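PDB 2GGO: 401aa long hypothetical glucose-1-phosphate thymidylyltransferase from Sulfolobus tokodaii, which works as a bifunctional enzyme in the synthesis of UDP-N-acetylglucosamine and UDP-N-acetylgalactosamine, probably joining nucleotidyl transfer to acetyl transfer. Local coordinates for residues 213-218 with 314-319; 246-251 with 262-267; 280-285 with 297-302. All coordinates share one frame; numbering follows the deposited sequence.

All three contacts reach one parallel sheet of the beta-helix, and all are largely buried. Contacts 2 and 3 each join neighbouring strands of it, 245-247 with 263-265 and 281-283 with 298-300, through ladders of backbone hydrogen bonds. Contact 1 instead lays helix 212-225 on strand 316-317 by apolar side chains, close to the centre of the chain. Contact 3 touches both others, its centre about 8 Å from that of contact 1 and about 10 Å from that of contact 2. Contact 2 lies about 17 Å from contact 1, centre to centre, and its turn reaches solvent with charged side chains. Helix 212-225 also meets side chains of contacts 2 and 3.

Contact 1 (213-218 with 314-319)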
loop_
_atom_site.group_PDB
_atom_site.type_symbol
_atom_site.label_atom_id
_atom_site.label_comp_id
_atom_site.label_asym_id
_atom_site.label_seq_id
_atom_site.Cartn_x
_atom_site.Cartn_y
_atom_site.Cartn_z
ATOM N N TRP A 213 6.526 -1.002 -5.191
ATOM C CA TRP A 213 7.526 -1.367 -4.218
ATOM C C TRP A 213 7.249 -0.902 -2.813
ATOM O O TRP A 213 7.784 -1.505 -1.892
ATOM C CB TRP A 213 8.926 -0.992 -4.645
ATOM C CG TRP A 213 9.093 0.388 -4.985
ATOM C CD1 TRP A 213 9.490 1.358 -4.143
ATOM C CD2 TRP A 213 8.859 1.026 -6.269
ATOM N NE1 TRP A 213 9.493 2.585 -4.797
ATOM C CE2 TRP A 213 9.146 2.390 -6.111
ATOM C CE3 TRP A 213 8.436 0.571 -7.529
ATOM C CZ2 TRP A 213 9.035 3.305 -7.150
ATOM C CZ3 TRP A 213 8.330 1.487 -8.567
ATOM C CH2 TRP A 213 8.636 2.832 -8.373
ATOM N N ASN A 214 6.421 0.145 -2.622
ATOM C CA ASN A 214 6.025 0.576 -1.265
ATOM C C ASN A 214 5.239 -0.455 -0.520
ATOM O O ASN A 214 5.241 -0.448 0.680
ATOM C CB ASN A 214 5.274 1.899 -1.215
ATOM C CG ASN A 214 6.030 3.055 -1.875
ATOM O OD1 ASN A 214 7.236 3.265 -1.665
ATOM N ND2 ASN A 214 5.308 3.848 -2.635
ATOM N N ILE A 215 4.594 -1.388 -1.205
ATOM C CA ILE A 215 4.027 -2.552 -0.513
ATOM C C ILE A 215 5.095 -3.359 0.254
ATOM O O ILE A 215 4.847 -3.889 1.355
ATOM C CB ILE A 215 3.237 -3.454 -1.508
ATOM C CG1 ILE A 215 2.258 -2.618 -2.337
ATOM C CG2 ILE A 215 2.576 -4.631 -0.777
ATOM C CD1 ILE A 215 1.224 -3.447 -3.158
ATOM N N ILE A 216 6.289 -3.453 -0.342
ATOM C CA ILE A 216 7.438 -4.042 0.362
ATOM C C ILE A 216 7.860 -3.136 1.544
ATOM O O ILE A 216 7.935 -3.571 2.656
ATOM C CB ILE A 216 8.637 -4.393 -0.569
ATOM C CG1 ILE A 216 8.153 -5.293 -1.740
ATOM C CG2 ILE A 216 9.585 -5.236 0.230
ATOM C CD1 ILE A 216 9.081 -5.356 -3.035
ATOM N N ASP A 217 8.146 -1.886 1.270
ATOM C CA ASP A 217 8.371 -0.893 2.308
ATOM C C ASP A 217 7.445 -1.095 3.536
ATOM O O ASP A 217 7.927 -1.484 4.621
ATOM C CB ASP A 217 8.186 0.506 1.696
ATOM C CG ASP A 217 9.178 0.797 0.613
ATOM O OD1 ASP A 217 10.146 0.024 0.515
ATOM O OD2 ASP A 217 9.013 1.772 -0.169
ATOM N N VAL A 218 6.132 -0.901 3.405
ATOM C CA VAL A 218 5.317 -0.980 4.667
ATOM C C VAL A 218 5.258 -2.346 5.334
ATOM O O VAL A 218 5.100 -2.494 6.577
ATOM C CB VAL A 218 3.872 -0.385 4.523
ATOM C CG1 VAL A 218 3.958 1.039 4.079
ATOM C CG2 VAL A 218 3.121 -1.152 3.475
ATOM N N ASP A 314 12.795 -9.963 -3.567
ATOM C CA ASP A 314 12.360 -8.569 -3.732
ATOM C C ASP A 314 11.138 -8.331 -4.571
ATOM O O ASP A 314 11.065 -7.352 -5.339
ATOM C CB ASP A 314 13.461 -7.809 -4.361
ATOM C CG ASP A 314 14.757 -7.917 -3.553
ATOM O OD1 ASP A 314 14.760 -7.241 -2.487
ATOM O OD2 ASP A 314 15.725 -8.672 -3.959
ATOM N N SER A 315 10.161 -9.165 -4.425
ATOM C CA SER A 315 8.980 -9.086 -5.270
ATOM C C SER A 315 7.677 -8.933 -4.532
ATOM O O SER A 315 7.625 -9.128 -3.318
ATOM C CB SER A 315 8.913 -10.347 -6.103
ATOM O OG SER A 315 10.252 -10.616 -6.637
ATOM N N VAL A 316 6.643 -8.578 -5.276
ATOM C CA VAL A 316 5.285 -8.546 -4.692
ATOM C C VAL A 316 4.403 -9.443 -5.513
ATOM O O VAL A 316 4.222 -9.198 -6.710
ATOM C CB VAL A 316 4.625 -7.167 -4.709
ATOM C CG1 VAL A 316 3.184 -7.305 -4.147
ATOM C CG2 VAL A 316 5.391 -6.173 -3.812
ATOM N N ILE A 317 3.850 -10.478 -4.900
ATOM C CA ILE A 317 3.050 -11.412 -5.700
ATOM C C ILE A 317 1.626 -11.458 -5.167
ATOM O O ILE A 317 1.409 -11.671 -3.994
ATOM C CB ILE A 317 3.662 -12.812 -5.652
ATOM C CG1 ILE A 317 5.004 -12.871 -6.351
ATOM C CG2 ILE A 317 2.797 -13.882 -6.270
ATOM C CD1 ILE A 317 5.630 -14.256 -5.972
ATOM N N ALA A 318 0.650 -11.268 -6.041
ATOM C CA ALA A 318 -0.671 -10.989 -5.557
ATOM C C ALA A 318 -1.398 -12.279 -5.202
ATOM O O ALA A 318 -0.698 -13.276 -4.856
ATOM C CB ALA A 318 -1.409 -10.105 -6.500
ATOM N N GLU A 319 -2.729 -12.312 -5.199
ATOM C CA GLU A 319 -3.438 -13.483 -4.680
ATOM C C GLU A 319 -3.691 -14.544 -5.702
ATOM O O GLU A 319 -3.809 -14.260 -6.870
ATOM C CB GLU A 319 -4.793 -13.077 -4.013
ATOM C CG GLU A 319 -5.975 -12.577 -4.987
ATOM C CD GLU A 319 -5.776 -11.199 -5.561
ATOM O OE1 GLU A 319 -4.812 -10.550 -5.187
ATOM O OE2 GLU A 319 -6.577 -10.735 -6.411
#
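Asp314 OD2 is gripped twice, by a salt bridge from Lys296 and a hydrogen bond from Asn331, while OD1 takes a second salt bridge from Arg352. The backbone oxygen of the same residue meets the helix: Ile216 CD1 rests 3.6 Å from Asp314 O. The main contact is apolar. Ile216 CG1 comes within 3.6 Å of Val316 CG2, and its CD1 lies 3.9 Å from the same methyl, the two side chains sliding past each other in opposite directions. In Ile216, CG1 stands beside the backbone N (chi1 -54°) and CD1 extends away from CA (chi2 160°), which brings CD1 to Asp314 O, in the loop before the strand. Val316 has CG1 anti to its own N, and it is the other branch, CG2, that faces the helix. Ile215 adds a looser touch one residue earlier, CB to Val316 CG2 at 4.2 Å. Phe358 of the adjacent strand 358-359 continues this apolar surface, touching both Val316 and Trp213. The arrangement is that of helix 212-225, which runs between the nucleotidyltransferase fold and the beta-helix, laid against a flat face of the left-handed parallel beta-helix built by hexapeptide repeats.

Contact 2 (246-251 with 262-267); sequences IIEEDA and PVYIGK
Ile246 is bonded on both sides of its peptide to strand 263-265: its N donates to Val263 O at 2.9 Å, and Ile265 N returns to Ile246 O at 2.7 Å. Glu248 N then reaches Ile265 O at 3.2 Å, just where the chain leaves the strand for the type II turn from Glu248 to Ala251. This parallel ladder joins two successive coils of the left-handed parallel beta-helix of the hexapeptide-repeat region.

Among polar side chains, Tyr264 OH gives a weak hydrogen bond to Glu248 OE2, 2.6 Å away, with the carboxylate plane 56° from the ring. The bend of Glu248 at chi2 (-102°) turns its CD toward the phenol. A water accepts from Lys267 N and donates weakly to the same OE2, so that oxygen has two partners. The Lys267 side chain runs beside that of Glu249, pointing the same way, and NZ forms a salt bridge with Glu249 OE2 at 3.5 Å.

Of the apolar contacts, Ile246 CG2 lies 3.7 Å from Tyr264 CE1, the two side chains set at an oblique angle. On the face of Ile247 and Ile265, Ala251 CB comes in from the turn to Ile265 CG2 at 4.1 Å.

Leu223 of helix 212-225 packs on Ile246 and Tyr264 from outside the coil, while Ile253 of strand 252-253 touches Ile247 and Ile265 on the other face. Strand 230-231 continues the sheet beyond Ile247.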
loop_
_atom_site.group_PDB
_atom_site.type_symbol
_atom_site.label_atom_id
_atom_site.label_comp_id
_atom_site.label_asym_id
_atom_site.label_seq_id
_atom_site.Cartn_x
_atom_site.Cartn_y
_atom_site.Cartn_z
ATOM N N ILE A 246 7.113 -15.218 12.796
ATOM C CA ILE A 246 5.700 -15.354 13.157
ATOM C C ILE A 246 5.122 -16.540 12.401
ATOM O O ILE A 246 5.019 -16.532 11.170
ATOM C CB ILE A 246 4.864 -14.081 12.874
ATOM C CG1 ILE A 246 5.312 -12.936 13.765
ATOM C CG2 ILE A 246 3.424 -14.317 13.176
ATOM C CD1 ILE A 246 6.678 -12.357 13.394
ATOM N N ILE A 247 4.759 -17.568 13.155
ATOM C CA ILE A 247 4.082 -18.707 12.583
ATOM C C ILE A 247 2.644 -18.712 13.101
ATOM O O ILE A 247 2.400 -18.829 14.314
ATOM C CB ILE A 247 4.797 -20.036 12.903
ATOM C CG1 ILE A 247 6.287 -19.922 12.582
ATOM C CG2 ILE A 247 4.141 -21.164 12.119
ATOM C CD1 ILE A 247 7.168 -21.049 13.049
ATOM N N GLU A 248 1.703 -18.608 12.178
ATOM C CA GLU A 248 0.301 -18.478 12.515
ATOM C C GLU A 248 -0.398 -19.802 12.545
ATOM O O GLU A 248 0.153 -20.825 12.138
ATOM C CB GLU A 248 -0.370 -17.634 11.492
ATOM C CG GLU A 248 0.241 -16.324 11.415
ATOM C CD GLU A 248 -0.597 -15.361 12.127
ATOM O OE1 GLU A 248 -0.620 -15.440 13.407
ATOM O OE2 GLU A 248 -1.262 -14.570 11.383
ATOM N N GLU A 249 -1.630 -19.788 13.034
ATOM C CA GLU A 249 -2.309 -21.021 13.305
ATOM C C GLU A 249 -2.617 -21.736 12.025
ATOM O O GLU A 249 -2.877 -21.118 11.006
ATOM C CB GLU A 249 -3.587 -20.768 14.095
ATOM C CG GLU A 249 -4.471 -19.676 13.519
ATOM C CD GLU A 249 -5.825 -19.536 14.265
ATOM O OE1 GLU A 249 -5.855 -19.709 15.526
ATOM O OE2 GLU A 249 -6.848 -19.259 13.564
ATOM N N ASP A 250 -2.571 -23.051 12.110
ATOM C CA ASP A 250 -2.806 -23.938 10.996
ATOM C C ASP A 250 -1.640 -24.052 10.023
ATOM O O ASP A 250 -1.686 -24.884 9.133
ATOM C CB ASP A 250 -4.125 -23.610 10.308
ATOM C CG ASP A 250 -5.297 -23.763 11.260
ATOM O OD1 ASP A 250 -5.289 -24.788 11.992
ATOM O OD2 ASP A 250 -6.181 -22.860 11.313
ATOM N N ALA A 251 -0.583 -23.262 10.236
ATOM C CA ALA A 251 0.606 -23.326 9.396
ATOM C C ALA A 251 1.452 -24.556 9.733
ATOM O O ALA A 251 1.609 -24.926 10.912
ATOM C CB ALA A 251 1.420 -22.011 9.466
ATOM N N PRO A 262 13.783 -11.778 10.001
ATOM C CA PRO A 262 12.343 -11.753 10.245
ATOM C C PRO A 262 11.474 -12.292 9.105
ATOM O O PRO A 262 11.650 -11.904 7.954
ATOM C CB PRO A 262 12.037 -10.272 10.472
ATOM C CG PRO A 262 13.087 -9.564 9.798
ATOM C CD PRO A 262 14.299 -10.439 9.670
ATOM N N VAL A 263 10.544 -13.162 9.474
ATOM C CA VAL A 263 9.685 -13.811 8.531
ATOM C C VAL A 263 8.306 -13.928 9.105
ATOM O O VAL A 263 8.125 -14.320 10.260
ATOM C CB VAL A 263 10.250 -15.207 8.256
ATOM C CG1 VAL A 263 9.205 -16.163 7.764
ATOM C CG2 VAL A 263 11.442 -15.090 7.323
ATOM N N TYR A 264 7.322 -13.591 8.298
ATOM C CA TYR A 264 5.935 -13.738 8.667
ATOM C C TYR A 264 5.326 -14.898 7.881
ATOM O O TYR A 264 5.277 -14.859 6.621
ATOM C CB TYR A 264 5.177 -12.462 8.290
ATOM C CG TYR A 264 3.731 -12.495 8.707
ATOM C CD1 TYR A 264 3.382 -12.253 10.029
ATOM C CD2 TYR A 264 2.712 -12.795 7.805
ATOM C CE1 TYR A 264 2.109 -12.255 10.427
ATOM C CE2 TYR A 264 1.379 -12.846 8.245
ATOM C CZ TYR A 264 1.110 -12.548 9.552
ATOM O OH TYR A 264 -0.176 -12.587 10.041
ATOM N N ILE A 265 4.824 -15.916 8.591
ATOM C CA ILE A 265 4.162 -17.046 7.932
ATOM C C ILE A 265 2.652 -17.075 8.176
ATOM O O ILE A 265 2.210 -17.523 9.207
ATOM C CB ILE A 265 4.853 -18.406 8.311
ATOM C CG1 ILE A 265 6.374 -18.265 8.067
ATOM C CG2 ILE A 265 4.194 -19.573 7.575
ATOM C CD1 ILE A 265 7.176 -19.457 8.100
ATOM N N GLY A 266 1.867 -16.629 7.193
ATOM C CA GLY A 266 0.406 -16.479 7.377
ATOM C C GLY A 266 -0.316 -17.774 7.695
ATOM O O GLY A 266 0.210 -18.842 7.498
ATOM N N LYS A 267 -1.561 -17.694 8.145
ATOM C CA LYS A 267 -2.276 -18.885 8.620
ATOM C C LYS A 267 -2.623 -19.890 7.528
ATOM O O LYS A 267 -2.949 -19.528 6.418
ATOM C CB LYS A 267 -3.525 -18.498 9.450
ATOM C CG LYS A 267 -4.537 -17.627 8.782
ATOM C CD LYS A 267 -5.689 -17.240 9.795
ATOM C CE LYS A 267 -5.295 -16.100 10.789
ATOM N NZ LYS A 267 -4.981 -16.637 12.168
HETATM O O HOH W 1 -2.468 -14.919 8.284
#

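Contact 3 (280-285 with 297-302); sequences YTILVE and ESVIME
Tyr280 and Glu297 lie side by side, pointing the same way, CB of the tyrosine 3.9 Å from CG of the glutamate, with ring and carboxylate planes 86° apart. Lys220 of helix 212-225 serves both, as a cation-pi partner of the ring and a salt bridge to Glu297 OE1; Tyr280 OH is hydrogen-bonded to Asp224 OD1. Further on, Ile282 and Val299 share the face toward the helix, whose Asn219 touches both.

On the other face, Leu283 and Ile300 point the same way, and Leu283 CD2 meets Ile300 CD1 at 3.9 Å. These residues are turned inward in a left-handed parallel beta-helix, the two strands lying on successive coils, and Val295 from another wall packs on Ile300. Three sound backbone bonds of a parallel ladder stitch the coils: Ile282 N to Ser298 O, Ile300 N to Ile282 O, then Val284 N to Ile300 O at 2.9 Å.

Val284 has an unusual rotation, chi1 -30°, that sets CG1 3.4 Å from Ile300 O, while CG2 lies 3.6 Å from Glu302 CG. The bend of Glu302 at chi2 (91°) swings its CD to 3.9 Å from Val284 CG2, and its OE1 forms a salt bridge with Arg21. Glu285, extended beyond CG, crosses it and brings OE1 to 3.2 Å from Glu302 CG. The like charges stand further apart, Glu285 OE1 to Glu302 OE2 being 4.6 Å, and Arg21 may ease their repulsion.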
loop_
_atom_site.group_PDB
_atom_site.type_symbol
_atom_site.label_atom_id
_atom_site.label_comp_id
_atom_site.label_asym_id
_atom_site.label_seq_id
_atom_site.Cartn_x
_atom_site.Cartn_y
_atom_site.Cartn_z
ATOM N N TYR A 280 12.640 -10.988 5.636
ATOM C CA TYR A 280 11.557 -10.167 5.076
ATOM C C TYR A 280 10.678 -10.935 4.131
ATOM O O TYR A 280 10.070 -10.365 3.256
ATOM C CB TYR A 280 12.050 -8.821 4.532
ATOM C CG TYR A 280 12.605 -8.006 5.665
ATOM C CD1 TYR A 280 11.746 -7.519 6.674
ATOM C CD2 TYR A 280 13.985 -7.785 5.786
ATOM C CE1 TYR A 280 12.246 -6.782 7.767
ATOM C CE2 TYR A 280 14.505 -7.056 6.869
ATOM C CZ TYR A 280 13.620 -6.568 7.859
ATOM O OH TYR A 280 14.121 -5.857 8.932
ATOM N N THR A 281 10.570 -12.239 4.386
ATOM C CA THR A 281 9.626 -13.087 3.698
ATOM C C THR A 281 8.299 -12.903 4.409
ATOM O O THR A 281 8.216 -13.172 5.577
ATOM C CB THR A 281 10.055 -14.540 3.748
ATOM O OG1 THR A 281 11.190 -14.708 2.868
ATOM C CG2 THR A 281 8.906 -15.453 3.264
ATOM N N ILE A 282 7.284 -12.476 3.679
ATOM C CA ILE A 282 5.964 -12.248 4.238
ATOM C C ILE A 282 4.962 -13.075 3.480
ATOM O O ILE A 282 4.653 -12.791 2.340
ATOM C CB ILE A 282 5.611 -10.675 4.226
ATOM C CG1 ILE A 282 6.490 -9.952 5.288
ATOM C CG2 ILE A 282 4.084 -10.358 4.422
ATOM C CD1 ILE A 282 7.247 -8.773 4.643
ATOM N N LEU A 283 4.459 -14.148 4.078
ATOM C CA LEU A 283 3.445 -14.899 3.355
ATOM C C LEU A 283 2.138 -14.559 3.993
ATOM O O LEU A 283 1.947 -14.970 5.155
ATOM C CB LEU A 283 3.687 -16.407 3.515
ATOM C CG LEU A 283 5.159 -16.712 3.187
ATOM C CD1 LEU A 283 5.607 -18.110 3.724
ATOM C CD2 LEU A 283 5.331 -16.611 1.715
ATOM N N VAL A 284 1.240 -13.864 3.295
ATOM C CA VAL A 284 0.093 -13.272 4.016
ATOM C C VAL A 284 -0.922 -14.265 4.589
ATOM O O VAL A 284 -1.394 -14.094 5.708
ATOM C CB VAL A 284 -0.622 -12.086 3.328
ATOM C CG1 VAL A 284 0.258 -11.247 2.442
ATOM C CG2 VAL A 284 -1.957 -12.434 2.739
ATOM N N GLU A 285 -1.215 -15.325 3.858
ATOM C CA GLU A 285 -2.220 -16.278 4.263
ATOM C C GLU A 285 -2.254 -17.463 3.291
ATOM O O GLU A 285 -2.356 -17.262 2.075
ATOM C CB GLU A 285 -3.578 -15.582 4.193
ATOM C CG GLU A 285 -4.760 -16.484 4.346
ATOM C CD GLU A 285 -6.079 -15.739 4.193
ATOM O OE1 GLU A 285 -6.088 -14.547 3.798
ATOM O OE2 GLU A 285 -7.120 -16.356 4.464
ATOM N N GLU A 297 12.736 -11.140 1.016
ATOM C CA GLU A 297 12.149 -9.807 0.873
ATOM C C GLU A 297 11.037 -9.691 -0.125
ATOM O O GLU A 297 11.095 -8.899 -1.077
ATOM C CB GLU A 297 13.202 -8.777 0.510
ATOM C CG GLU A 297 12.789 -7.406 1.009
ATOM C CD GLU A 297 13.978 -6.515 1.263
ATOM O OE1 GLU A 297 13.996 -5.370 0.763
ATOM O OE2 GLU A 297 14.908 -6.976 1.963
ATOM N N SER A 298 9.976 -10.431 0.091
ATOM C CA SER A 298 8.813 -10.331 -0.807
ATOM C C SER A 298 7.542 -10.527 -0.038
ATOM O O SER A 298 7.540 -11.122 1.018
ATOM C CB SER A 298 8.864 -11.424 -1.905
ATOM O OG SER A 298 10.198 -11.600 -2.300
ATOM N N VAL A 299 6.460 -10.082 -0.645
ATOM C CA VAL A 299 5.146 -10.153 -0.099
ATOM C C VAL A 299 4.411 -11.040 -1.060
ATOM O O VAL A 299 4.332 -10.758 -2.271
ATOM C CB VAL A 299 4.502 -8.747 -0.065
ATOM C CG1 VAL A 299 3.149 -8.804 0.626
ATOM C CG2 VAL A 299 5.480 -7.765 0.686
ATOM N N ILE A 300 3.900 -12.122 -0.537
ATOM C CA ILE A 300 3.188 -13.098 -1.383
ATOM C C ILE A 300 1.807 -13.222 -0.722
ATOM O O ILE A 300 1.679 -13.636 0.411
ATOM C CB ILE A 300 3.964 -14.450 -1.430
ATOM C CG1 ILE A 300 5.373 -14.277 -2.070
ATOM C CG2 ILE A 300 3.240 -15.492 -2.218
ATOM C CD1 ILE A 300 6.307 -15.526 -1.869
ATOM N N MET A 301 0.792 -12.781 -1.457
ATOM C CA MET A 301 -0.558 -12.655 -0.950
ATOM C C MET A 301 -1.331 -13.964 -0.910
ATOM O O MET A 301 -0.801 -15.061 -1.189
ATOM C CB MET A 301 -1.282 -11.529 -1.710
ATOM C CG MET A 301 -0.597 -10.148 -1.561
ATOM S SD MET A 301 -1.248 -8.792 -2.544
ATOM C CE MET A 301 -0.018 -7.563 -2.130
ATOM N N GLU A 302 -2.604 -13.840 -0.566
ATOM C CA GLU A 302 -3.456 -14.939 -0.080
ATOM C C GLU A 302 -3.518 -16.145 -1.017
ATOM O O GLU A 302 -3.922 -15.987 -2.164
ATOM C CB GLU A 302 -4.904 -14.419 0.075
ATOM C CG GLU A 302 -5.081 -13.252 1.041
ATOM C CD GLU A 302 -4.968 -11.862 0.408
ATOM O OE1 GLU A 302 -4.447 -11.733 -0.705
ATOM O OE2 GLU A 302 -5.408 -10.866 1.043
#